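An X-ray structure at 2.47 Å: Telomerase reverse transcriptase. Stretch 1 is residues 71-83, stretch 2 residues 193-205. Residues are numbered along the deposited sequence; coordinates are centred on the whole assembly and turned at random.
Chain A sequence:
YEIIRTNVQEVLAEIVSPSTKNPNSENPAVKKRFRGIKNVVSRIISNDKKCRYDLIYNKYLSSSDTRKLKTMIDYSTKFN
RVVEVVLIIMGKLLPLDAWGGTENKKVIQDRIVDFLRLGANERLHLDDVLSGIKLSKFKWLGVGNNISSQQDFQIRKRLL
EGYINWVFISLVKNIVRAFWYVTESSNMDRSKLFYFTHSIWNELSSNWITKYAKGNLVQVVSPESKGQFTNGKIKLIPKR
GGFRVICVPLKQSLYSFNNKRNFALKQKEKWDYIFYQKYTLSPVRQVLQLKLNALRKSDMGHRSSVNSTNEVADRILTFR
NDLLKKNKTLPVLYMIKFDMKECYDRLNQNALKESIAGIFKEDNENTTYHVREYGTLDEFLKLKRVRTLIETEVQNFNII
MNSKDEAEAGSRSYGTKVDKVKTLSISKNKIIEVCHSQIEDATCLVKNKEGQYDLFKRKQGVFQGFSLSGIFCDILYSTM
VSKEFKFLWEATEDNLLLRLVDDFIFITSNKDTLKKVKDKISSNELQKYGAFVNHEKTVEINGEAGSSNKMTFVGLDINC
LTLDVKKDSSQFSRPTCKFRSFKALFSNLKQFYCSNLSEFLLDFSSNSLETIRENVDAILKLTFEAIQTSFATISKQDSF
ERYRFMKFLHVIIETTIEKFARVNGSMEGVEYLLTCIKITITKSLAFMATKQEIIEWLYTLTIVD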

ATOM      1  N   THR A  71       2.975 -14.207 -20.151  1.00116.32           N
ATOM      2  CA  THR A  71       3.067 -13.438 -18.899  1.00114.16           C
ATOM      3  C   THR A  71       1.778 -13.528 -18.057  1.00114.70           C
ATOM      4  O   THR A  71       0.684 -13.624 -18.627  1.00105.16           O
ATOM      5  CB  THR A  71       3.462 -11.999 -19.188  1.00118.91           C
ATOM      6  OG1 THR A  71       2.623 -11.501 -20.233  1.00136.37           O
ATOM      7  CG2 THR A  71       4.843 -12.005 -19.737  1.00102.36           C
HETATM    8  N   MSE A  72       1.870 -13.446 -16.723  1.00127.43           N
HETATM    9  CA  MSE A  72       0.644 -13.583 -15.891  1.00111.93           C
HETATM   10  C   MSE A  72      -0.500 -12.543 -16.106  1.00102.14           C
HETATM   11  O   MSE A  72      -1.673 -12.901 -15.949  1.00 97.46           O
HETATM   12  CB  MSE A  72       1.014 -13.623 -14.388  1.00102.87           C
HETATM   13  CG  MSE A  72       2.152 -14.602 -14.022  1.00122.82           C
HETATM   14 SE   MSE A  72       1.868 -16.300 -14.895  1.00297.74          SE
HETATM   15  CE  MSE A  72       0.005 -16.493 -14.386  1.00117.53           C
ATOM     16  N   ILE A  73      -0.201 -11.305 -16.521  1.00100.67           N
ATOM     17  CA  ILE A  73      -1.273 -10.310 -16.645  1.00100.74           C
ATOM     18  C   ILE A  73      -2.079 -10.421 -17.929  1.00 96.13           C
ATOM     19  O   ILE A  73      -3.178  -9.863 -18.006  1.00 90.53           O
ATOM     20  CB  ILE A  73      -0.750  -8.863 -16.593  1.00101.39           C
ATOM     21  CG1 ILE A  73       0.769  -8.842 -16.420  1.00105.20           C
ATOM     22  CG2 ILE A  73      -1.454  -8.083 -15.486  1.00 97.01           C
ATOM     23  CD1 ILE A  73       1.382  -7.477 -16.638  1.00 95.22           C
ATOM     24  N   ASP A  74      -1.565 -11.121 -18.937  1.00 99.53           N
ATOM     25  CA  ASP A  74      -2.281 -11.268 -20.201  1.00 92.62           C
ATOM     26  C   ASP A  74      -3.568 -12.083 -20.046  1.00 86.24           C
ATOM     27  O   ASP A  74      -4.478 -11.977 -20.879  1.00 93.65           O
ATOM     28  CB  ASP A  74      -1.334 -11.858 -21.240  1.00106.43           C
ATOM     29  CG  ASP A  74      -0.095 -10.990 -21.455  1.00104.30           C
ATOM     30  OD1 ASP A  74      -0.197  -9.749 -21.292  1.00103.89           O
ATOM     31  OD2 ASP A  74       0.974 -11.555 -21.788  1.00107.96           O
ATOM     32  N   TYR A  75      -3.656 -12.920 -19.013  1.00 86.96           N
ATOM     33  CA  TYR A  75      -4.895 -13.645 -18.739  1.00 81.31           C
ATOM     34  C   TYR A  75      -6.021 -12.742 -18.236  1.00 80.68           C
ATOM     35  O   TYR A  75      -7.189 -13.148 -18.270  1.00 80.01           O
ATOM     36  CB  TYR A  75      -4.646 -14.714 -17.676  1.00 90.85           C
ATOM     37  CG  TYR A  75      -3.690 -15.816 -18.053  1.00 96.13           C
ATOM     38  CD1 TYR A  75      -4.137 -16.947 -18.744  1.00100.19           C
ATOM     39  CD2 TYR A  75      -2.357 -15.750 -17.693  1.00 92.80           C
ATOM     40  CE1 TYR A  75      -3.274 -17.959 -19.104  1.00 96.89           C
ATOM     41  CE2 TYR A  75      -1.496 -16.763 -18.015  1.00106.74           C
ATOM     42  CZ  TYR A  75      -1.956 -17.876 -18.710  1.00115.17           C
ATOM     43  OH  TYR A  75      -1.076 -18.878 -19.051  1.00116.74           O
ATOM     44  N   SER A  76      -5.706 -11.552 -17.737  1.00 81.75           N
ATOM     45  CA  SER A  76      -6.729 -10.694 -17.162  1.00 81.35           C
ATOM     46  C   SER A  76      -7.703 -10.230 -18.236  1.00 81.23           C
ATOM     47  O   SER A  76      -7.347 -10.087 -19.409  1.00 89.05           O
ATOM     48  CB  SER A  76      -6.095  -9.484 -16.481  1.00 80.88           C
ATOM     49  OG  SER A  76      -5.519  -8.593 -17.425  1.00 85.60           O
ATOM     50  N   THR A  77      -8.948 -10.004 -17.826  1.00 79.38           N
ATOM     51  CA  THR A  77      -9.931  -9.466 -18.755  1.00 80.37           C
ATOM     52  C   THR A  77      -9.617  -8.005 -19.052  1.00 86.39           C
ATOM     53  O   THR A  77      -9.387  -7.211 -18.134  1.00 87.35           O
ATOM     54  CB  THR A  77     -11.339  -9.589 -18.177  1.00 78.27           C
ATOM     55  OG1 THR A  77     -11.575 -10.940 -17.760  1.00 84.67           O
ATOM     56  CG2 THR A  77     -12.373  -9.197 -19.220  1.00 79.41           C
ATOM     57  N   LYS A  78      -9.602  -7.651 -20.336  1.00 86.84           N
ATOM     58  CA  LYS A  78      -9.349  -6.270 -20.719  1.00 81.45           C
ATOM     59  C   LYS A  78     -10.394  -5.355 -20.095  1.00 80.25           C
ATOM     60  O   LYS A  78     -11.554  -5.734 -19.908  1.00 77.74           O
ATOM     61  CB  LYS A  78      -9.362  -6.123 -22.241  1.00 77.59           C
ATOM     62  CG  LYS A  78      -8.356  -7.011 -22.952  1.00 79.43           C
ATOM     63  CD  LYS A  78      -6.973  -6.871 -22.333  1.00 97.43           C
ATOM     64  CE  LYS A  78      -5.985  -7.844 -22.956  1.00103.68           C
ATOM     65  NZ  LYS A  78      -4.628  -7.705 -22.363  1.00 89.16           N
ATOM     66  N   PHE A  79      -9.968  -4.134 -19.765  1.00 75.67           N
ATOM     67  CA  PHE A  79     -10.836  -3.242 -19.007  1.00 77.55           C
ATOM     68  C   PHE A  79     -12.091  -2.873 -19.791  1.00 82.70           C
ATOM     69  O   PHE A  79     -13.161  -2.697 -19.196  1.00 75.18           O
ATOM     70  CB  PHE A  79     -10.073  -1.982 -18.595  1.00 69.76           C
ATOM     71  CG  PHE A  79     -10.856  -1.078 -17.689  1.00 67.37           C
ATOM     72  CD1 PHE A  79     -11.164  -1.474 -16.396  1.00 65.81           C
ATOM     73  CD2 PHE A  79     -11.291   0.162 -18.127  1.00 65.57           C
ATOM     74  CE1 PHE A  79     -11.890  -0.651 -15.555  1.00 61.82           C
ATOM     75  CE2 PHE A  79     -12.016   0.993 -17.289  1.00 64.79           C
ATOM     76  CZ  PHE A  79     -12.316   0.583 -16.002  1.00 64.23           C
ATOM     77  N   ASN A  80     -11.993  -2.774 -21.120  1.00 73.67           N
ATOM     78  CA  ASN A  80     -13.176  -2.433 -21.903  1.00 75.86           C
ATOM     79  C   ASN A  80     -14.179  -3.580 -21.913  1.00 78.23           C
ATOM     80  O   ASN A  80     -15.392  -3.340 -21.928  1.00 81.57           O
ATOM     81  CB  ASN A  80     -12.782  -2.042 -23.333  1.00 78.76           C
ATOM     82  CG  ASN A  80     -12.405  -3.237 -24.195  1.00 89.17           C
ATOM     83  OD1 ASN A  80     -11.735  -4.163 -23.739  1.00 96.66           O
ATOM     84  ND2 ASN A  80     -12.838  -3.217 -25.452  1.00103.72           N
ATOM     85  N   ARG A  81     -13.700  -4.825 -21.881  1.00 76.02           N
ATOM     86  CA  ARG A  81     -14.616  -5.953 -21.775  1.00 76.68           C
ATOM     87  C   ARG A  81     -15.178  -6.065 -20.367  1.00 75.94           C
ATOM     88  O   ARG A  81     -16.321  -6.505 -20.188  1.00 75.94           O
ATOM     89  CB  ARG A  81     -13.908  -7.248 -22.177  1.00 78.00           C
ATOM     90  CG  ARG A  81     -14.780  -8.488 -22.072  1.00 82.55           C
ATOM     91  CD  ARG A  81     -15.941  -8.436 -23.053  1.00 87.48           C
ATOM     92  NE  ARG A  81     -15.649  -9.154 -24.291  1.00 90.23           N
ATOM     93  CZ  ARG A  81     -15.269  -8.576 -25.426  1.00106.18           C
ATOM     94  NH1 ARG A  81     -15.134  -7.257 -25.493  1.00106.08           N
ATOM     95  NH2 ARG A  81     -15.028  -9.317 -26.499  1.00112.23           N
ATOM     96  N   VAL A  82     -14.397  -5.662 -19.361  1.00 74.98           N
ATOM     97  CA  VAL A  82     -14.905  -5.609 -17.992  1.00 73.01           C
ATOM     98  C   VAL A  82     -16.041  -4.603 -17.893  1.00 70.37           C
ATOM     99  O   VAL A  82     -17.097  -4.882 -17.312  1.00 70.80           O
ATOM    100  CB  VAL A  82     -13.771  -5.263 -17.010  1.00 75.61           C
ATOM    101  CG1 VAL A  82     -14.337  -5.025 -15.621  1.00 67.87           C
ATOM    102  CG2 VAL A  82     -12.728  -6.365 -16.982  1.00 74.76           C
ATOM    103  N   VAL A  83     -15.839  -3.412 -18.462  1.00 69.72           N
ATOM    104  CA  VAL A  83     -16.864  -2.376 -18.400  1.00 69.65           C
ATOM    105  C   VAL A  83     -18.107  -2.813 -19.161  1.00 75.68           C
ATOM    106  O   VAL A  83     -19.237  -2.620 -18.697  1.00 70.55           O
ATOM    107  CB  VAL A  83     -16.307  -1.042 -18.929  1.00 67.11           C
ATOM    108  CG1 VAL A  83     -17.426  -0.020 -19.081  1.00 66.24           C
ATOM    109  CG2 VAL A  83     -15.230  -0.517 -17.997  1.00 69.76           C
ATOM    110  N   LEU A 193      -5.165  -1.775 -12.184  1.00 83.38           N
ATOM    111  CA  LEU A 193      -5.904  -2.836 -11.524  1.00 82.79           C
ATOM    112  C   LEU A 193      -6.289  -3.867 -12.570  1.00 80.59           C
ATOM    113  O   LEU A 193      -6.578  -3.524 -13.721  1.00 76.99           O
ATOM    114  CB  LEU A 193      -7.148  -2.295 -10.822  1.00 74.99           C
ATOM    115  CG  LEU A 193      -6.849  -1.641  -9.475  1.00 79.61           C
ATOM    116  CD1 LEU A 193      -8.040  -0.846  -9.002  1.00 79.81           C
ATOM    117  CD2 LEU A 193      -6.480  -2.699  -8.456  1.00 77.09           C
ATOM    118  N   PHE A 194      -6.266  -5.135 -12.176  1.00 74.99           N
ATOM    119  CA  PHE A 194      -6.415  -6.217 -13.134  1.00 75.68           C
ATOM    120  C   PHE A 194      -7.515  -7.168 -12.704  1.00 76.03           C
ATOM    121  O   PHE A 194      -7.546  -7.618 -11.554  1.00 75.10           O
ATOM    122  CB  PHE A 194      -5.086  -6.940 -13.312  1.00 77.99           C
ATOM    123  CG  PHE A 194      -4.045  -6.078 -13.943  1.00 81.30           C
ATOM    124  CD1 PHE A 194      -2.874  -5.763 -13.276  1.00 76.73           C
ATOM    125  CD2 PHE A 194      -4.262  -5.538 -15.200  1.00 82.69           C
ATOM    126  CE1 PHE A 194      -1.926  -4.955 -13.877  1.00 86.70           C
ATOM    127  CE2 PHE A 194      -3.320  -4.728 -15.799  1.00 92.80           C
ATOM    128  CZ  PHE A 194      -2.149  -4.439 -15.138  1.00 84.42           C
ATOM    129  N   TYR A 195      -8.429  -7.442 -13.630  1.00 76.82           N
ATOM    130  CA  TYR A 195      -9.565  -8.320 -13.395  1.00 75.75           C
ATOM    131  C   TYR A 195      -9.251  -9.693 -13.980  1.00 77.91           C
ATOM    132  O   TYR A 195      -9.160  -9.850 -15.203  1.00 78.56           O
ATOM    133  CB  TYR A 195     -10.831  -7.729 -14.013  1.00 74.23           C
ATOM    134  CG  TYR A 195     -11.282  -6.428 -13.383  1.00 71.44           C
ATOM    135  CD1 TYR A 195     -10.618  -5.233 -13.640  1.00 69.59           C
ATOM    136  CD2 TYR A 195     -12.386  -6.392 -12.543  1.00 64.54           C
ATOM    137  CE1 TYR A 195     -11.039  -4.043 -13.064  1.00 71.54           C
ATOM    138  CE2 TYR A 195     -12.813  -5.212 -11.970  1.00 59.23           C
ATOM    139  CZ  TYR A 195     -12.140  -4.042 -12.229  1.00 59.97           C
ATOM    140  OH  TYR A 195     -12.573  -2.869 -11.649  1.00 55.24           O
ATOM    141  N   PHE A 196      -9.073 -10.677 -13.105  1.00 75.51           N
ATOM    142  CA  PHE A 196      -8.952 -12.077 -13.490  1.00 75.33           C
ATOM    143  C   PHE A 196     -10.255 -12.781 -13.147  1.00 71.80           C
ATOM    144  O   PHE A 196     -10.734 -12.674 -12.012  1.00 69.17           O
ATOM    145  CB  PHE A 196      -7.784 -12.759 -12.771  1.00 74.69           C
ATOM    146  CG  PHE A 196      -6.441 -12.178 -13.098  1.00 79.19           C
ATOM    147  CD1 PHE A 196      -5.678 -12.705 -14.127  1.00 80.03           C
ATOM    148  CD2 PHE A 196      -5.935 -11.111 -12.372  1.00 78.61           C
ATOM    149  CE1 PHE A 196      -4.439 -12.179 -14.432  1.00 80.84           C
ATOM    150  CE2 PHE A 196      -4.696 -10.579 -12.672  1.00 81.21           C
ATOM    151  CZ  PHE A 196      -3.946 -11.116 -13.703  1.00 81.55           C
ATOM    152  N   THR A 197     -10.835 -13.478 -14.122  1.00 71.10           N
ATOM    153  CA  THR A 197     -12.007 -14.294 -13.836  1.00 68.22           C
ATOM    154  C   THR A 197     -11.651 -15.367 -12.816  1.00 66.88           C
ATOM    155  O   THR A 197     -10.531 -15.884 -12.800  1.00 73.86           O
ATOM    156  CB  THR A 197     -12.549 -14.940 -15.112  1.00 68.80           C
ATOM    157  OG1 THR A 197     -11.613 -15.906 -15.597  1.00 69.70           O
ATOM    158  CG2 THR A 197     -12.792 -13.891 -16.187  1.00 71.19           C
ATOM    159  N   HIS A 198     -12.616 -15.695 -11.950  1.00 62.52           N
ATOM    160  CA  HIS A 198     -12.347 -16.645 -10.873  1.00 66.88           C
ATOM    161  C   HIS A 198     -11.828 -17.969 -11.420  1.00 68.67           C
ATOM    162  O   HIS A 198     -10.944 -18.590 -10.821  1.00 74.73           O
ATOM    163  CB  HIS A 198     -13.606 -16.879 -10.036  1.00 58.43           C
ATOM    164  CG  HIS A 198     -14.035 -15.691  -9.228  1.00 52.01           C
ATOM    165  ND1 HIS A 198     -13.226 -15.104  -8.278  1.00 65.61           N
ATOM    166  CD2 HIS A 198     -15.193 -14.991  -9.221  1.00 53.06           C
ATOM    167  CE1 HIS A 198     -13.863 -14.084  -7.728  1.00 56.56           C
ATOM    168  NE2 HIS A 198     -15.060 -13.996  -8.280  1.00 58.03           N
ATOM    169  N   SER A 199     -12.352 -18.408 -12.570  1.00 70.86           N
ATOM    170  CA  SER A 199     -11.923 -19.683 -13.136  1.00 73.06           C
ATOM    171  C   SER A 199     -10.452 -19.652 -13.534  1.00 76.36           C
ATOM    172  O   SER A 199      -9.709 -20.603 -13.266  1.00 80.04           O
ATOM    173  CB  SER A 199     -12.805 -20.059 -14.330  1.00 79.83           C
ATOM    174  OG  SER A 199     -12.920 -18.991 -15.256  1.00 95.37           O
ATOM    175  N   ILE A 200     -10.007 -18.570 -14.177  1.00 74.61           N
ATOM    176  CA  ILE A 200      -8.615 -18.525 -14.613  1.00 72.37           C
ATOM    177  C   ILE A 200      -7.694 -18.092 -13.477  1.00 71.66           C
ATOM    178  O   ILE A 200      -6.519 -18.474 -13.450  1.00 71.83           O
ATOM    179  CB  ILE A 200      -8.459 -17.618 -15.846  1.00 78.15           C
ATOM    180  CG1 ILE A 200      -7.196 -17.994 -16.622  1.00 88.62           C
ATOM    181  CG2 ILE A 200      -8.401 -16.154 -15.446  1.00 76.03           C
ATOM    182  CD1 ILE A 200      -7.175 -19.433 -17.095  1.00 97.79           C
ATOM    183  N   TRP A 201      -8.196 -17.314 -12.514  1.00 67.73           N
ATOM    184  CA  TRP A 201      -7.351 -16.942 -11.384  1.00 73.82           C
ATOM    185  C   TRP A 201      -7.047 -18.147 -10.503  1.00 76.26           C
ATOM    186  O   TRP A 201      -5.905 -18.324 -10.062  1.00 78.65           O
ATOM    187  CB  TRP A 201      -8.008 -15.835 -10.560  1.00 72.16           C
ATOM    188  CG  TRP A 201      -7.255 -15.538  -9.294  1.00 65.48           C
ATOM    189  CD1 TRP A 201      -7.556 -15.981  -8.038  1.00 64.14           C
ATOM    190  CD2 TRP A 201      -6.063 -14.752  -9.168  1.00 69.61           C
ATOM    191  NE1 TRP A 201      -6.628 -15.513  -7.135  1.00 62.25           N
ATOM    192  CE2 TRP A 201      -5.702 -14.755  -7.804  1.00 67.98           C
ATOM    193  CE3 TRP A 201      -5.266 -14.044 -10.075  1.00 73.72           C
ATOM    194  CZ2 TRP A 201      -4.580 -14.078  -7.325  1.00 68.91           C
ATOM    195  CZ3 TRP A 201      -4.154 -13.371  -9.598  1.00 76.32           C
ATOM    196  CH2 TRP A 201      -3.823 -13.391  -8.234  1.00 75.27           C
ATOM    197  N   ASN A 202      -8.048 -18.997 -10.253  1.00 74.44           N
ATOM    198  CA  ASN A 202      -7.812 -20.191  -9.446  1.00 77.57           C
ATOM    199  C   ASN A 202      -6.815 -21.118 -10.123  1.00 69.64           C
ATOM    200  O   ASN A 202      -5.979 -21.737  -9.457  1.00 78.56           O
ATOM    201  CB  ASN A 202      -9.128 -20.923  -9.176  1.00 62.28           C
ATOM    202  CG  ASN A 202     -10.057 -20.138  -8.270  1.00 74.50           C
ATOM    203  OD1 ASN A 202      -9.614 -19.322  -7.460  1.00 79.62           O
ATOM    204  ND2 ASN A 202     -11.354 -20.382  -8.403  1.00 78.74           N
ATOM    205  N   GLU A 203      -6.877 -21.210 -11.452  1.00 73.16           N
ATOM    206  CA  GLU A 203      -5.952 -22.071 -12.179  1.00 80.10           C
ATOM    207  C   GLU A 203      -4.530 -21.528 -12.098  1.00 84.03           C
ATOM    208  O   GLU A 203      -3.586 -22.272 -11.807  1.00 89.65           O
ATOM    209  CB  GLU A 203      -6.413 -22.204 -13.634  1.00 71.46           C
ATOM    210  CG  GLU A 203      -6.008 -23.494 -14.330  1.00 83.64           C
ATOM    211  CD  GLU A 203      -4.749 -23.342 -15.158  1.00111.73           C
ATOM    212  OE1 GLU A 203      -3.777 -24.084 -14.903  1.00119.50           O
ATOM    213  OE2 GLU A 203      -4.733 -22.478 -16.061  1.00114.94           O
ATOM    214  N   LEU A 204      -4.358 -20.225 -12.335  1.00 85.86           N
ATOM    215  CA  LEU A 204      -3.033 -19.624 -12.223  1.00 85.77           C
ATOM    216  C   LEU A 204      -2.501 -19.713 -10.799  1.00 80.51           C
ATOM    217  O   LEU A 204      -1.323 -20.027 -10.586  1.00 82.72           O
ATOM    218  CB  LEU A 204      -3.075 -18.166 -12.672  1.00 89.79           C
ATOM    219  CG  LEU A 204      -3.444 -17.904 -14.129  1.00 92.60           C
ATOM    220  CD1 LEU A 204      -3.390 -16.412 -14.401  1.00 78.28           C
ATOM    221  CD2 LEU A 204      -2.522 -18.671 -15.065  1.00 85.02           C
ATOM    222  N   SER A 205      -3.356 -19.440  -9.812  1.00 76.25           N
ATOM    223  CA  SER A 205      -2.903 -19.391  -8.426  1.00 75.07           C
ATOM    224  C   SER A 205      -2.507 -20.774  -7.924  1.00 89.51           C
ATOM    225  O   SER A 205      -1.455 -20.939  -7.295  1.00 92.44           O
ATOM    226  CB  SER A 205      -3.988 -18.781  -7.538  1.00 70.66           C
ATOM    227  OG  SER A 205      -5.171 -19.555  -7.576  1.00 84.19           O
TER
HETATM  228  O   HOH W   1      -7.524  -5.782 -16.190  1.00 66.87           O

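The contact buries 640 Å², summed over both sides, and Tyr195, Tyr75 and Leu204 contribute the largest shares. It is mostly apolar, organised round aromatic rings, with one direct hydrogen bond between the stretches.

That bond is made by the backbone of Tyr195, the residue with the most area covered (102 Å²). Thr77 N donates to Tyr195 O at 2.6 Å with an N-H...O angle of 151°, fixing the turn of the first stretch against the strand 193-197. A water continues the link: it donates to Thr77 O at 3.0 Å and accepts from Tyr195 N at 3.2 Å, so both polar groups of the Tyr195 backbone are satisfied. The Tyr195 side chain (chi1 -65°, m) carries its ring beneath the helix that begins at Phe79. Val82 CG1 lies 3.9 Å from the centroid formed by the ring atoms CG to CZ of Tyr195, 9° off the normal, which places a methyl squarely over the face. Phe79, whose CA-to-CB bond points sideways, reaches in with its ring edge, CD1 to Tyr195 CE1 at 4.2 Å. A large flat ring suits this place because it offers a face to a branched aliphatic residue, while its OH is hydrogen-bonded elsewhere in the structure.

Tyr75 and Leu204 form the second centre. Both CA-to-CB bonds point toward the opposing stretch. Leu204 CD2 sits 3.8 Å from the centroid of the Tyr75 ring (CG to CZ), 17° off the normal, and Leu204 CD1 approaches Tyr75 CD2 to 3.5 Å. The two methyls of one leucine thus both lie close to the ring. One helical turn earlier, Ile200 CG1 comes within 3.9 Å of Tyr75 CD1. Leu204 CD1 also meets the selenomethionine methyl, Met72 CE, at 3.4 Å, although Met72 is poorly ordered and that distance deserves less weight.

Between these centres lies buried Phe196. Its CA-to-CB bond points away, yet chi1 of -63° (m) brings the ring end back to the first stretch. Ser76 CB is 3.9 Å from the centroid of the Phe196 ring (CG to CZ), 15° off the normal, while Met72 O lies at the ring edge, 3.2 Å from Phe196 CE1. Serine fits a tight position here: its small CB rests on the ring, and its OG donates to Ile73 O at 2.7 Å, meeting its polar need within the turn. Ile73 in turn places CG2 3.4 Å from the centroid of the Phe194 ring (CG to CZ), 8° off the normal.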